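Local coordinates for extracellular solute-binding protein, family 5 (Chelativorans sp., PDB 6WM6) that binds EDTA and other aminopolycarboxylates in the periplasm, probably handing them to an ABC transporter for uptake, at residues Q278-T281 against Q282-E286; L190-A193 against H194-E197; S462-F466 against P467-A471; Y389-G393 against G394-D398. All blocks are in the same frame, centred on the assembly; numbering follows the deposited sequence.

Interaction 1: residues Q278-T281 against Q282-E286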
ATOM      1  N   GLN A 278       2.349  -8.777   8.904  1.00 21.52           N
ATOM      2  CA  GLN A 278       3.394  -8.095   8.142  1.00 24.62           C
ATOM      3  C   GLN A 278       4.741  -8.430   8.768  1.00 28.34           C
ATOM      4  O   GLN A 278       4.828  -8.771   9.949  1.00 38.17           O
ATOM      5  CB  GLN A 278       3.147  -6.585   8.118  1.00 39.82           C
ATOM      6  CG  GLN A 278       1.921  -6.177   7.288  1.00 65.49           C
ATOM      7  CD  GLN A 278       1.981  -4.743   6.765  1.00 76.98           C
ATOM      8  OE1 GLN A 278       3.001  -4.067   6.881  1.00 76.71           O
ATOM      9  NE2 GLN A 278       0.880  -4.283   6.177  1.00 75.05           N
ATOM     10  N   GLY A 279       5.792  -8.365   7.965  1.00 43.71           N
ATOM     11  CA  GLY A 279       7.118  -8.675   8.473  1.00 49.40           C
ATOM     12  C   GLY A 279       7.288 -10.115   8.921  1.00 42.72           C
ATOM     13  O   GLY A 279       7.774 -10.378  10.026  1.00 43.97           O
ATOM     14  N   ALA A 280       6.897 -11.060   8.077  1.00 32.55           N
ATOM     15  CA  ALA A 280       7.082 -12.474   8.396  1.00 38.55           C
ATOM     16  C   ALA A 280       8.563 -12.825   8.426  1.00 37.99           C
ATOM     17  O   ALA A 280       9.358 -12.308   7.640  1.00 38.52           O
ATOM     18  CB  ALA A 280       6.374 -13.347   7.360  1.00 46.30           C
ATOM     19  N   THR A 281       8.924 -13.725   9.336  1.00 33.44           N
ATOM     20  CA  THR A 281      10.298 -14.145   9.545  1.00 32.70           C
ATOM     21  C   THR A 281      10.462 -15.601   9.144  1.00 25.02           C
ATOM     22  O   THR A 281       9.490 -16.324   8.923  1.00 26.89           O
ATOM     23  CB  THR A 281      10.675 -14.016  11.028  1.00 30.55           C
ATOM     24  OG1 THR A 281       9.826 -14.888  11.796  1.00 31.46           O
ATOM     25  CG2 THR A 281      10.515 -12.590  11.511  1.00 35.53           C
ATOM     26  N   GLN A 282      11.726 -16.037   9.087  1.00 27.25           N
ATOM     27  CA  GLN A 282      12.017 -17.448   8.878  1.00 26.43           C
ATOM     28  C   GLN A 282      11.374 -18.304   9.963  1.00 23.69           C
ATOM     29  O   GLN A 282      10.778 -19.343   9.665  1.00 26.36           O
ATOM     30  CB  GLN A 282      13.531 -17.668   8.837  1.00 31.16           C
ATOM     31  CG  GLN A 282      13.923 -19.115   8.605  1.00 32.06           C
ATOM     32  CD  GLN A 282      15.415 -19.288   8.347  1.00 37.16           C
ATOM     33  OE1 GLN A 282      16.184 -18.330   8.405  1.00 46.22           O
ATOM     34  NE2 GLN A 282      15.821 -20.515   8.064  1.00 45.13           N
ATOM     35  N   ASP A 283      11.486 -17.886  11.231  1.00 29.54           N
ATOM     36  CA  ASP A 283      10.889 -18.673  12.307  0.52 33.70           C
ATOM     37  C   ASP A 283       9.379 -18.782  12.136  1.00 27.44           C
ATOM     38  O   ASP A 283       8.791 -19.843  12.375  1.00 27.41           O
ATOM     39  CB  ASP A 283      11.220 -18.066  13.668  0.52 37.74           C
ATOM     40  CG  ASP A 283      10.659 -18.890  14.814  0.52 38.85           C
ATOM     41  OD1 ASP A 283      11.058 -20.065  14.953  0.52 45.15           O
ATOM     42  OD2 ASP A 283       9.815 -18.363  15.569  0.52 46.10           O
ATOM     43  N   MET A 284       8.733 -17.696  11.717  1.00 27.33           N
ATOM     44  CA  MET A 284       7.288 -17.727  11.511  1.00 31.30           C
ATOM     45  C   MET A 284       6.913 -18.695  10.397  1.00 26.92           C
ATOM     46  O   MET A 284       5.961 -19.474  10.537  1.00 27.47           O
ATOM     47  CB  MET A 284       6.816 -16.307  11.188  1.00 42.88           C
ATOM     48  CG  MET A 284       5.330 -16.168  10.944  1.00 57.73           C
ATOM     49  SD  MET A 284       4.901 -14.470  10.505  1.00 61.73           S
ATOM     50  CE  MET A 284       5.625 -13.571  11.889  1.00 63.23           C
ATOM     51  N   VAL A 285       7.675 -18.688   9.296  1.00 26.96           N
ATOM     52  CA  VAL A 285       7.410 -19.605   8.191  1.00 28.11           C
ATOM     53  C   VAL A 285       7.598 -21.047   8.634  1.00 25.67           C
ATOM     54  O   VAL A 285       6.794 -21.928   8.301  1.00 27.65           O
ATOM     55  CB  VAL A 285       8.321 -19.261   6.993  1.00 29.33           C
ATOM     56  CG1 VAL A 285       8.169 -20.300   5.894  1.00 33.75           C
ATOM     57  CG2 VAL A 285       8.004 -17.872   6.483  1.00 32.24           C
ATOM     58  N   GLU A 286       8.678 -21.318   9.369  1.00 25.95           N
ATOM     59  CA  GLU A 286       8.939 -22.681   9.803  1.00 25.55           C
ATOM     60  C   GLU A 286       7.847 -23.162  10.745  1.00 24.38           C
ATOM     61  O   GLU A 286       7.385 -24.308  10.645  1.00 27.18           O
ATOM     62  CB  GLU A 286      10.316 -22.757  10.463  1.00 33.22           C
ATOM     63  CG  GLU A 286      11.469 -22.596   9.475  1.00 50.97           C
ATOM     64  CD  GLU A 286      12.823 -22.491  10.155  1.00 60.73           C
ATOM     65  OE1 GLU A 286      12.864 -22.344  11.397  1.00 62.02           O
ATOM     66  OE2 GLU A 286      13.846 -22.553   9.444  1.00 62.28           O
TER
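T281 is the N-cap of helix 282-290, and its hydroxyl oxygen OG1 accepts the backbone N-H of M284 over 3.0 Å. The bond is fairly straight, 158° at the hydrogen. OG1 lies between the backbone N and the carbonyl carbon (chi1 62°), a setting that turns it over the first helical turn and puts CG2 beside the backbone N. Threonine suits the place because its short side chain offers an acceptor where no preceding turn supplies a carbonyl. The backbone O of T281 takes the next donor, V285 N, at 3.0 Å. One turn on, Q282 NE2 bonds to E286 OE2 at 3.2 Å, reaching that oxygen from above the carboxylate plane. Packing follows from M284, whose CB lies 3.4 Å from T281 OG1. Its chain runs back alongside the incoming loop, with CG anti to the backbone N (180°), and also touches P277. A280 is small enough to let the sulfur come close, and its own O is bonded to Y344 OH. G279, with its positive phi, makes the preceding bend easily. The thioether of M284 lies against A280, its SD 3.6 Å from the methyl CB.

Interaction 2: residues L190-A193 against H194-E197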
ATOM      1  N   LEU A 190     -17.115   3.609  -2.921  1.00 17.23           N
ATOM      2  CA  LEU A 190     -18.340   4.389  -2.993  1.00 17.49           C
ATOM      3  C   LEU A 190     -19.135   4.251  -1.699  1.00 17.04           C
ATOM      4  O   LEU A 190     -19.194   3.171  -1.109  1.00 18.32           O
ATOM      5  CB  LEU A 190     -19.204   3.932  -4.178  1.00 18.76           C
ATOM      6  CG  LEU A 190     -18.609   4.211  -5.552  1.00 17.94           C
ATOM      7  CD1 LEU A 190     -19.419   3.528  -6.631  1.00 25.34           C
ATOM      8  CD2 LEU A 190     -18.564   5.712  -5.795  1.00 20.01           C
ATOM      9  N   TYR A 191     -19.764   5.352  -1.281  1.00 17.86           N
ATOM     10  CA  TYR A 191     -20.521   5.463  -0.044  1.00 17.71           C
ATOM     11  C   TYR A 191     -21.951   5.880  -0.355  1.00 18.48           C
ATOM     12  O   TYR A 191     -22.220   6.536  -1.371  1.00 18.55           O
ATOM     13  CB  TYR A 191     -19.825   6.447   0.912  1.00 19.29           C
ATOM     14  CG  TYR A 191     -18.453   5.925   1.277  1.00 19.12           C
ATOM     15  CD1 TYR A 191     -18.292   5.041   2.341  1.00 19.69           C
ATOM     16  CD2 TYR A 191     -17.328   6.236   0.523  1.00 21.22           C
ATOM     17  CE1 TYR A 191     -17.064   4.513   2.662  1.00 20.04           C
ATOM     18  CE2 TYR A 191     -16.076   5.706   0.843  1.00 20.21           C
ATOM     19  CZ  TYR A 191     -15.960   4.847   1.916  1.00 19.23           C
ATOM     20  OH  TYR A 191     -14.722   4.280   2.233  1.00 20.27           O
ATOM     21  N   PRO A 192     -22.915   5.518   0.507  1.00 17.53           N
ATOM     22  CA  PRO A 192     -24.325   5.788   0.178  1.00 18.88           C
ATOM     23  C   PRO A 192     -24.716   7.252   0.369  1.00 20.04           C
ATOM     24  O   PRO A 192     -24.970   7.719   1.498  1.00 20.04           O
ATOM     25  CB  PRO A 192     -25.086   4.858   1.129  1.00 19.19           C
ATOM     26  CG  PRO A 192     -24.154   4.716   2.310  1.00 18.33           C
ATOM     27  CD  PRO A 192     -22.777   4.658   1.695  1.00 20.05           C
ATOM     28  N   ALA A 193     -24.823   7.967  -0.752  1.00 18.35           N
ATOM     29  CA  ALA A 193     -25.113   9.398  -0.713  1.00 20.28           C
ATOM     30  C   ALA A 193     -26.450   9.683  -0.056  1.00 20.96           C
ATOM     31  O   ALA A 193     -26.587  10.672   0.664  1.00 22.04           O
ATOM     32  CB  ALA A 193     -25.096   9.971  -2.129  1.00 21.56           C
ATOM     33  N   HIS A 194     -27.454   8.828  -0.281  1.00 19.91           N
ATOM     34  CA  HIS A 194     -28.775   9.087   0.277  1.00 21.88           C
ATOM     35  C   HIS A 194     -28.787   8.973   1.785  1.00 21.48           C
ATOM     36  O   HIS A 194     -29.666   9.567   2.428  1.00 24.71           O
ATOM     37  CB  HIS A 194     -29.822   8.163  -0.348  1.00 22.36           C
ATOM     38  CG  HIS A 194     -29.684   6.729   0.036  1.00 21.25           C
ATOM     39  ND1 HIS A 194     -28.733   5.892  -0.514  1.00 21.33           N
ATOM     40  CD2 HIS A 194     -30.404   5.970   0.893  1.00 21.99           C
ATOM     41  CE1 HIS A 194     -28.862   4.690   0.009  1.00 22.72           C
ATOM     42  NE2 HIS A 194     -29.865   4.709   0.864  1.00 22.54           N
ATOM     43  N   LEU A 195     -27.869   8.224   2.377  1.00 20.72           N
ATOM     44  CA  LEU A 195     -27.732   8.180   3.824  1.00 21.46           C
ATOM     45  C   LEU A 195     -26.854   9.317   4.328  1.00 22.83           C
ATOM     46  O   LEU A 195     -27.198   9.969   5.322  1.00 24.36           O
ATOM     47  CB  LEU A 195     -27.209   6.819   4.285  1.00 22.31           C
ATOM     48  CG  LEU A 195     -28.066   5.645   3.839  1.00 21.12           C
ATOM     49  CD1 LEU A 195     -27.483   4.307   4.260  1.00 22.76           C
ATOM     50  CD2 LEU A 195     -29.482   5.775   4.406  1.00 22.94           C
ATOM     51  N   ALA A 196     -25.741   9.602   3.653  1.00 23.44           N
ATOM     52  CA  ALA A 196     -24.885  10.696   4.090  1.00 25.35           C
ATOM     53  C   ALA A 196     -25.655  12.008   4.157  1.00 26.71           C
ATOM     54  O   ALA A 196     -25.422  12.832   5.052  1.00 26.75           O
ATOM     55  CB  ALA A 196     -23.685  10.826   3.153  1.00 23.14           C
ATOM     56  N   GLU A 197     -26.582  12.224   3.223  1.00 24.88           N
ATOM     57  CA  GLU A 197     -27.275  13.514   3.183  1.00 27.58           C
ATOM     58  C   GLU A 197     -28.192  13.724   4.374  1.00 30.39           C
ATOM     59  O   GLU A 197     -28.619  14.871   4.602  1.00 31.96           O
ATOM     60  CB  GLU A 197     -28.018  13.701   1.861  1.00 40.19           C
ATOM     61  CG  GLU A 197     -29.265  12.874   1.675  1.00 68.84           C
ATOM     62  CD  GLU A 197     -29.872  13.072   0.295  1.00 86.38           C
ATOM     63  OE1 GLU A 197     -30.804  12.322  -0.068  1.00 88.94           O
ATOM     64  OE2 GLU A 197     -29.406  13.978  -0.429  1.00 90.50           O
TER
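The short helix 193-196 starts at P192, its N-cap residue, whose carbonyl O receives A196 N at 3.0 Å. This first helical bond is nearly linear, 169° at the hydrogen, whereas L195 N makes only a weak bond to the same P192 O. A193 O continues the pattern by taking E197 N at 3.0 Å. Proline has no side-chain acceptor for capping, but it needs no N-H partner either and its ring stiffens the entry to the turn; the N-H of A193 is taken by D133 OD1 outside the segments. The proline ring also meets two side chains. L195 lays CD1 3.9 Å from P192 CG, the two chains crossing at a slant, and both residues also touch W217. H194 bends back toward the proline because its CG lies between the backbone N and the carbonyl carbon (chi1 69°), CE1 coming obliquely to 3.9 Å from P192 CB. L195 CG covers one face of the imidazole, 3.6 Å above its plane and offset toward the rim. NE2 of the histidine is bonded to D125 OD2, which probably helps to fix the turn of the ring, and W123 meets that ring with planes about 50° apart. A193 and A196 are small enough for helix 131-141 to approach, both touching Y136. Past A196, CG of E197 rests 3.6 Å from A193 O.

Interaction 3: residues S462-F466 against P467-A471. With EDO (1,2-ethanediol), chain I.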
ATOM      1  N   SER A 462       4.397   1.821  -0.044  1.00 16.72           N
ATOM      2  CA  SER A 462       3.410   0.925  -0.653  1.00 16.65           C
ATOM      3  C   SER A 462       3.218   1.371  -2.104  1.00 17.96           C
ATOM      4  O   SER A 462       2.672   2.455  -2.370  1.00 19.43           O
ATOM      5  CB  SER A 462       2.070   1.021   0.090  1.00 17.48           C
ATOM      6  OG  SER A 462       2.202   0.659   1.442  1.00 20.24           O
ATOM      7  N   GLN A 463       3.631   0.542  -3.049  1.00 16.71           N
ATOM      8  CA  GLN A 463       3.493   0.886  -4.460  1.00 16.30           C
ATOM      9  C   GLN A 463       2.050   0.742  -4.933  1.00 16.94           C
ATOM     10  O   GLN A 463       1.298  -0.111  -4.449  1.00 17.75           O
ATOM     11  CB  GLN A 463       4.408   0.004  -5.316  1.00 17.23           C
ATOM     12  CG  GLN A 463       4.280   0.196  -6.824  1.00 17.11           C
ATOM     13  CD  GLN A 463       4.719   1.564  -7.303  1.00 18.11           C
ATOM     14  OE1 GLN A 463       4.327   2.601  -6.744  1.00 19.00           O
ATOM     15  NE2 GLN A 463       5.563   1.588  -8.334  1.00 18.34           N
ATOM     16  N   GLN A 464       1.680   1.581  -5.903  1.00 16.63           N
ATOM     17  CA  GLN A 464       0.374   1.597  -6.541  1.00 17.07           C
ATOM     18  C   GLN A 464       0.455   1.029  -7.953  1.00 17.01           C
ATOM     19  O   GLN A 464       1.523   0.873  -8.559  1.00 16.89           O
ATOM     20  CB  GLN A 464      -0.156   3.041  -6.581  1.00 18.62           C
ATOM     21  CG  GLN A 464      -0.382   3.609  -5.208  1.00 19.07           C
ATOM     22  CD  GLN A 464      -0.702   5.094  -5.250  1.00 22.47           C
ATOM     23  OE1 GLN A 464      -1.070   5.634  -6.308  1.00 24.67           O
ATOM     24  NE2 GLN A 464      -0.581   5.761  -4.098  1.00 25.12           N
ATOM     25  N   VAL A 465      -0.731   0.771  -8.521  1.00 17.49           N
ATOM     26  CA  VAL A 465      -0.810   0.254  -9.874  1.00 17.22           C
ATOM     27  C   VAL A 465      -0.268   1.249 -10.885  1.00 17.64           C
ATOM     28  O   VAL A 465       0.285   0.849 -11.915  1.00 17.77           O
ATOM     29  CB  VAL A 465      -2.268  -0.127 -10.204  1.00 20.09           C
ATOM     30  CG1 VAL A 465      -2.439  -0.417 -11.687  1.00 23.07           C
ATOM     31  CG2 VAL A 465      -2.678  -1.337  -9.377  1.00 21.95           C
ATOM     32  N   PHE A 466      -0.407   2.562 -10.614  1.00 15.89           N
ATOM     33  CA  PHE A 466       0.114   3.601 -11.503  1.00 16.49           C
ATOM     34  C   PHE A 466       1.330   4.247 -10.859  1.00 15.39           C
ATOM     35  O   PHE A 466       1.184   5.133  -9.996  1.00 16.46           O
ATOM     36  CB  PHE A 466      -0.964   4.654 -11.784  1.00 17.92           C
ATOM     37  CG  PHE A 466      -2.193   4.087 -12.419  1.00 17.43           C
ATOM     38  CD1 PHE A 466      -2.182   3.720 -13.745  1.00 21.38           C
ATOM     39  CD2 PHE A 466      -3.345   3.923 -11.683  1.00 19.17           C
ATOM     40  CE1 PHE A 466      -3.329   3.183 -14.338  1.00 22.19           C
ATOM     41  CE2 PHE A 466      -4.492   3.395 -12.273  1.00 21.47           C
ATOM     42  CZ  PHE A 466      -4.463   3.024 -13.585  1.00 19.46           C
ATOM     43  N   PRO A 467       2.541   3.871 -11.255  1.00 14.82           N
ATOM     44  CA  PRO A 467       3.737   4.489 -10.660  1.00 15.77           C
ATOM     45  C   PRO A 467       3.740   5.995 -10.688  1.00 15.51           C
ATOM     46  O   PRO A 467       4.223   6.627  -9.731  1.00 16.43           O
ATOM     47  CB  PRO A 467       4.875   3.890 -11.498  1.00 16.29           C
ATOM     48  CG  PRO A 467       4.378   2.520 -11.819  1.00 15.84           C
ATOM     49  CD  PRO A 467       2.884   2.705 -12.096  1.00 16.13           C
ATOM     50  N   ALA A 468       3.197   6.621 -11.740  1.00 14.94           N
ATOM     51  CA  ALA A 468       3.252   8.075 -11.825  1.00 16.44           C
ATOM     52  C   ALA A 468       2.359   8.730 -10.788  1.00 16.40           C
ATOM     53  O   ALA A 468       2.653   9.844 -10.344  1.00 18.21           O
ATOM     54  CB  ALA A 468       2.843   8.545 -13.216  1.00 17.59           C
ATOM     55  N   VAL A 469       1.258   8.068 -10.411  1.00 16.72           N
ATOM     56  CA  VAL A 469       0.376   8.600  -9.373  1.00 17.09           C
ATOM     57  C   VAL A 469       1.065   8.525  -8.021  1.00 17.09           C
ATOM     58  O   VAL A 469       1.100   9.501  -7.261  1.00 18.28           O
ATOM     59  CB  VAL A 469      -0.980   7.880  -9.384  1.00 17.79           C
ATOM     60  CG1 VAL A 469      -1.848   8.378  -8.204  1.00 17.72           C
ATOM     61  CG2 VAL A 469      -1.690   8.125 -10.714  1.00 19.03           C
ATOM     62  N   LYS A 470       1.680   7.381  -7.721  1.00 16.32           N
ATOM     63  CA  LYS A 470       2.397   7.262  -6.458  1.00 16.49           C
ATOM     64  C   LYS A 470       3.534   8.262  -6.389  1.00 17.50           C
ATOM     65  O   LYS A 470       3.762   8.902  -5.350  1.00 18.54           O
ATOM     66  CB  LYS A 470       2.939   5.843  -6.281  1.00 18.90           C
ATOM     67  CG  LYS A 470       3.798   5.620  -5.032  1.00 20.81           C
ATOM     68  CD  LYS A 470       2.973   5.808  -3.788  1.00 22.82           C
ATOM     69  CE  LYS A 470       3.767   5.463  -2.532  1.00 22.29           C
ATOM     70  NZ  LYS A 470       2.875   5.485  -1.370  1.00 24.56           N
ATOM     71  N   ALA A 471       4.261   8.426  -7.488  1.00 16.92           N
ATOM     72  CA  ALA A 471       5.409   9.320  -7.484  1.00 17.18           C
ATOM     73  C   ALA A 471       5.010  10.741  -7.149  1.00 17.49           C
ATOM     74  O   ALA A 471       5.769  11.458  -6.476  1.00 18.35           O
ATOM     75  CB  ALA A 471       6.101   9.254  -8.843  1.00 16.64           C
TER
HETATM   76  C1  EDO I 608      -4.085   1.160  -6.002  1.00 44.16           C
HETATM   77  O1  EDO I 608      -3.130   1.424  -7.034  1.00 28.79           O
HETATM   78  C2  EDO I 608      -3.490   0.200  -4.980  1.00 46.16           C
HETATM   79  O2  EDO I 608      -2.388   0.803  -4.284  1.00 24.07           O
HETATM   80  O   HOH W   1       3.406   4.354   1.176  1.00 20.02           O
HETATM   81  O   HOH W   2       0.287   4.185  -1.722  1.00 23.75           O
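F466 O opens helix 467-474 by accepting K470 N at 3.2 Å, nearly straight at 167°, and V469 N more weakly. F466 is the N-cap, and P467 fits the first turn because the N-H that proline lacks would find no helical acceptor there.

A second group of bonds gathers round the ammonium of K470. Bent at chi2 (65°), its chain runs back along the loop and brings NZ to S462 O, a weak bond of 3.2 Å. Water 1 bridges K470 NZ and S462 N, while water 2 accepts from K470 NZ and, at 3.0 Å, from Q464 NE2. Q481 OE1 is another partner of NZ.

Away from the ammonium, Q463 OE1 turns back to accept Q464 N at 3.0 Å, and its NE2 is bonded to Q360 OE1 and M355 O. A 1,2-ethanediol takes V465 N on its O1.

In van der Waals contact, the Q464 side chain crosses that of K470 at about a right angle, NE2 3.6 Å from K470 CD, and F466 CB meets V469 CG2 at 3.7 Å. With an alanine in place of Q464, water 2 would probably lose one donor and the aliphatic part of K470 its cover.

Several acceptors around NZ, with a sulfate making a long, weak ion pair, suggest a charged lysine beside a place that tolerates anions.

Interaction 4: residues Y389-G393 against G394-D398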
ATOM      1  N   TYR A 389      36.469  15.360   2.786  1.00 20.96           N
ATOM      2  CA  TYR A 389      36.463  14.682   4.071  1.00 20.68           C
ATOM      3  C   TYR A 389      37.787  13.956   4.284  1.00 23.33           C
ATOM      4  O   TYR A 389      38.514  13.626   3.335  1.00 25.80           O
ATOM      5  CB  TYR A 389      35.339  13.629   4.102  1.00 20.35           C
ATOM      6  CG  TYR A 389      33.927  14.176   4.071  1.00 19.31           C
ATOM      7  CD1 TYR A 389      33.352  14.638   2.894  1.00 20.74           C
ATOM      8  CD2 TYR A 389      33.159  14.227   5.221  1.00 21.74           C
ATOM      9  CE1 TYR A 389      32.078  15.148   2.864  1.00 22.12           C
ATOM     10  CE2 TYR A 389      31.872  14.740   5.205  1.00 22.29           C
ATOM     11  CZ  TYR A 389      31.331  15.179   4.024  1.00 21.27           C
ATOM     12  OH  TYR A 389      30.049  15.687   4.010  1.00 23.18           O
ATOM     13  N   LYS A 390      38.107  13.696   5.545  1.00 23.79           N
ATOM     14  CA  LYS A 390      39.343  13.023   5.908  1.00 25.75           C
ATOM     15  C   LYS A 390      39.087  12.095   7.082  1.00 28.65           C
ATOM     16  O   LYS A 390      38.261  12.381   7.946  1.00 28.46           O
ATOM     17  CB  LYS A 390      40.442  14.014   6.290  1.00 34.54           C
ATOM     18  CG  LYS A 390      40.893  14.886   5.136  1.00 63.14           C
ATOM     19  CD  LYS A 390      42.197  15.584   5.454  1.00 76.30           C
ATOM     20  CE  LYS A 390      42.795  16.197   4.205  1.00 79.67           C
ATOM     21  NZ  LYS A 390      44.175  16.693   4.448  1.00 85.44           N
ATOM     22  N   LEU A 391      39.802  10.974   7.101  1.00 39.17           N
ATOM     23  CA  LEU A 391      39.789  10.063   8.238  1.00 40.49           C
ATOM     24  C   LEU A 391      40.902  10.457   9.200  1.00 44.78           C
ATOM     25  O   LEU A 391      42.043  10.686   8.780  1.00 50.91           O
ATOM     26  CB  LEU A 391      39.989   8.628   7.765  1.00 42.09           C
ATOM     27  CG  LEU A 391      38.715   7.868   7.403  1.00 51.72           C
ATOM     28  CD1 LEU A 391      39.029   6.556   6.698  1.00 58.52           C
ATOM     29  CD2 LEU A 391      37.897   7.617   8.664  1.00 40.87           C
ATOM     30  N   SER A 392      40.570  10.550  10.484  1.00 42.34           N
ATOM     31  CA  SER A 392      41.543  10.898  11.517  1.00 48.18           C
ATOM     32  C   SER A 392      41.240  10.073  12.760  1.00 52.45           C
ATOM     33  O   SER A 392      40.187  10.248  13.385  1.00 43.46           O
ATOM     34  CB  SER A 392      41.495  12.389  11.845  1.00 48.54           C
ATOM     35  OG  SER A 392      42.243  12.671  13.014  1.00 53.37           O
ATOM     36  N   GLY A 393      42.163   9.188  13.123  1.00 49.37           N
ATOM     37  CA  GLY A 393      41.965   8.374  14.310  1.00 50.18           C
ATOM     38  C   GLY A 393      40.724   7.511  14.236  1.00 53.65           C
ATOM     39  O   GLY A 393      40.036   7.328  15.248  1.00 57.26           O
ATOM     40  N   GLY A 394      40.414   6.985  13.055  1.00 45.59           N
ATOM     41  CA  GLY A 394      39.247   6.146  12.879  1.00 47.37           C
ATOM     42  C   GLY A 394      37.925   6.873  12.825  1.00 46.63           C
ATOM     43  O   GLY A 394      36.877   6.210  12.761  1.00 36.65           O
ATOM     44  N   SER A 395      37.924   8.204  12.852  1.00 31.92           N
ATOM     45  CA  SER A 395      36.700   8.990  12.764  1.00 28.98           C
ATOM     46  C   SER A 395      36.747   9.868  11.517  1.00 23.60           C
ATOM     47  O   SER A 395      37.792  10.449  11.188  1.00 28.44           O
ATOM     48  CB  SER A 395      36.521   9.866  14.005  1.00 41.04           C
ATOM     49  OG  SER A 395      36.276   9.064  15.156  1.00 42.18           O
ATOM     50  N   LEU A 396      35.611   9.975  10.843  1.00 24.07           N
ATOM     51  CA  LEU A 396      35.511  10.801   9.647  1.00 22.55           C
ATOM     52  C   LEU A 396      35.360  12.263  10.040  1.00 23.34           C
ATOM     53  O   LEU A 396      34.554  12.609  10.903  1.00 24.68           O
ATOM     54  CB  LEU A 396      34.314  10.361   8.807  1.00 23.08           C
ATOM     55  CG  LEU A 396      34.215  10.998   7.416  1.00 23.88           C
ATOM     56  CD1 LEU A 396      35.372  10.541   6.555  1.00 24.13           C
ATOM     57  CD2 LEU A 396      32.856  10.696   6.773  1.00 24.39           C
ATOM     58  N   LEU A 397      36.153  13.125   9.401  1.00 23.41           N
ATOM     59  CA  LEU A 397      36.071  14.567   9.580  1.00 21.83           C
ATOM     60  C   LEU A 397      35.423  15.208   8.360  1.00 23.28           C
ATOM     61  O   LEU A 397      35.720  14.834   7.221  1.00 22.83           O
ATOM     62  CB  LEU A 397      37.474  15.179   9.729  1.00 26.53           C
ATOM     63  CG  LEU A 397      38.400  14.576  10.785  1.00 25.21           C
ATOM     64  CD1 LEU A 397      39.738  15.322  10.792  1.00 26.38           C
ATOM     65  CD2 LEU A 397      37.756  14.619  12.152  1.00 27.11           C
ATOM     66  N   ASP A 398      34.553  16.182   8.600  1.00 21.79           N
ATOM     67  CA  ASP A 398      33.964  16.953   7.511  1.00 22.71           C
ATOM     68  C   ASP A 398      35.040  17.874   6.925  1.00 22.33           C
ATOM     69  O   ASP A 398      36.129  18.026   7.493  1.00 23.14           O
ATOM     70  CB  ASP A 398      32.712  17.693   7.986  1.00 25.31           C
ATOM     71  CG  ASP A 398      32.976  18.812   8.960  1.00 36.72           C
ATOM     72  OD1 ASP A 398      34.101  19.340   9.033  1.00 30.94           O
ATOM     73  OD2 ASP A 398      32.012  19.195   9.693  1.00 32.44           O
TER
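L396 packs against the Y389 ring, CD2 of the leucine 3.9 Å from CD2 of the tyrosine. The ring, whose CG lies anti to the carbonyl carbon (chi1 -67°), also draws near the backbone beyond: its CD2 is 3.3 Å from L397 O and 3.7 Å from D398 CA. Y389 and D398 cross at about a right angle, ring and carboxylate planes 67° apart. On the other face of the ribbon, L397 CD1 lies 3.6 Å from S392 CB. These contacts hang on an antiparallel beta hairpin of strands 390-392 and 395-397, closed by a two-residue loop, a type I' turn from S392 to S395. K390 pairs with L397, the bond from L397 N to K390 O being short at 2.7 Å, and S392 pairs with S395 through 2.9 Å from S392 N to S395 O. G393 and G394 suit the turn because both take positive phi, and at G394 a side chain would collide with G393 O. A glycine in place of Y389 would probably uncover L396 CD2 and leave D320 without its hydroxyl partner. L384 of helix 377-386 touches both Y389 and L396. The D398 carboxylate leads away from the tyrosine, its OD1 bonded to S400 OG and K402 N.

The four contacts are local, follow one another along the chain in the order 2, 1, 4, 3, and do not touch. Interactions 1, 2 and 3 each start a helix, and all three N-cap residues give a backbone carbonyl to the first turn; among them T281 adds a side-chain capping bond. Interaction 4 is a hairpin instead. Interaction 3 is the most central, about 9 Å from the centre of the chain, and has the bound sulfate and ethanediol nearby. Interaction 1 approaches it most closely, about 7 Å between nearest atoms, although their centres are 27 Å apart. Interactions 2 and 4 lie on opposite sides of the chain's centre, 63 Å between their centres, the hairpin at the periphery.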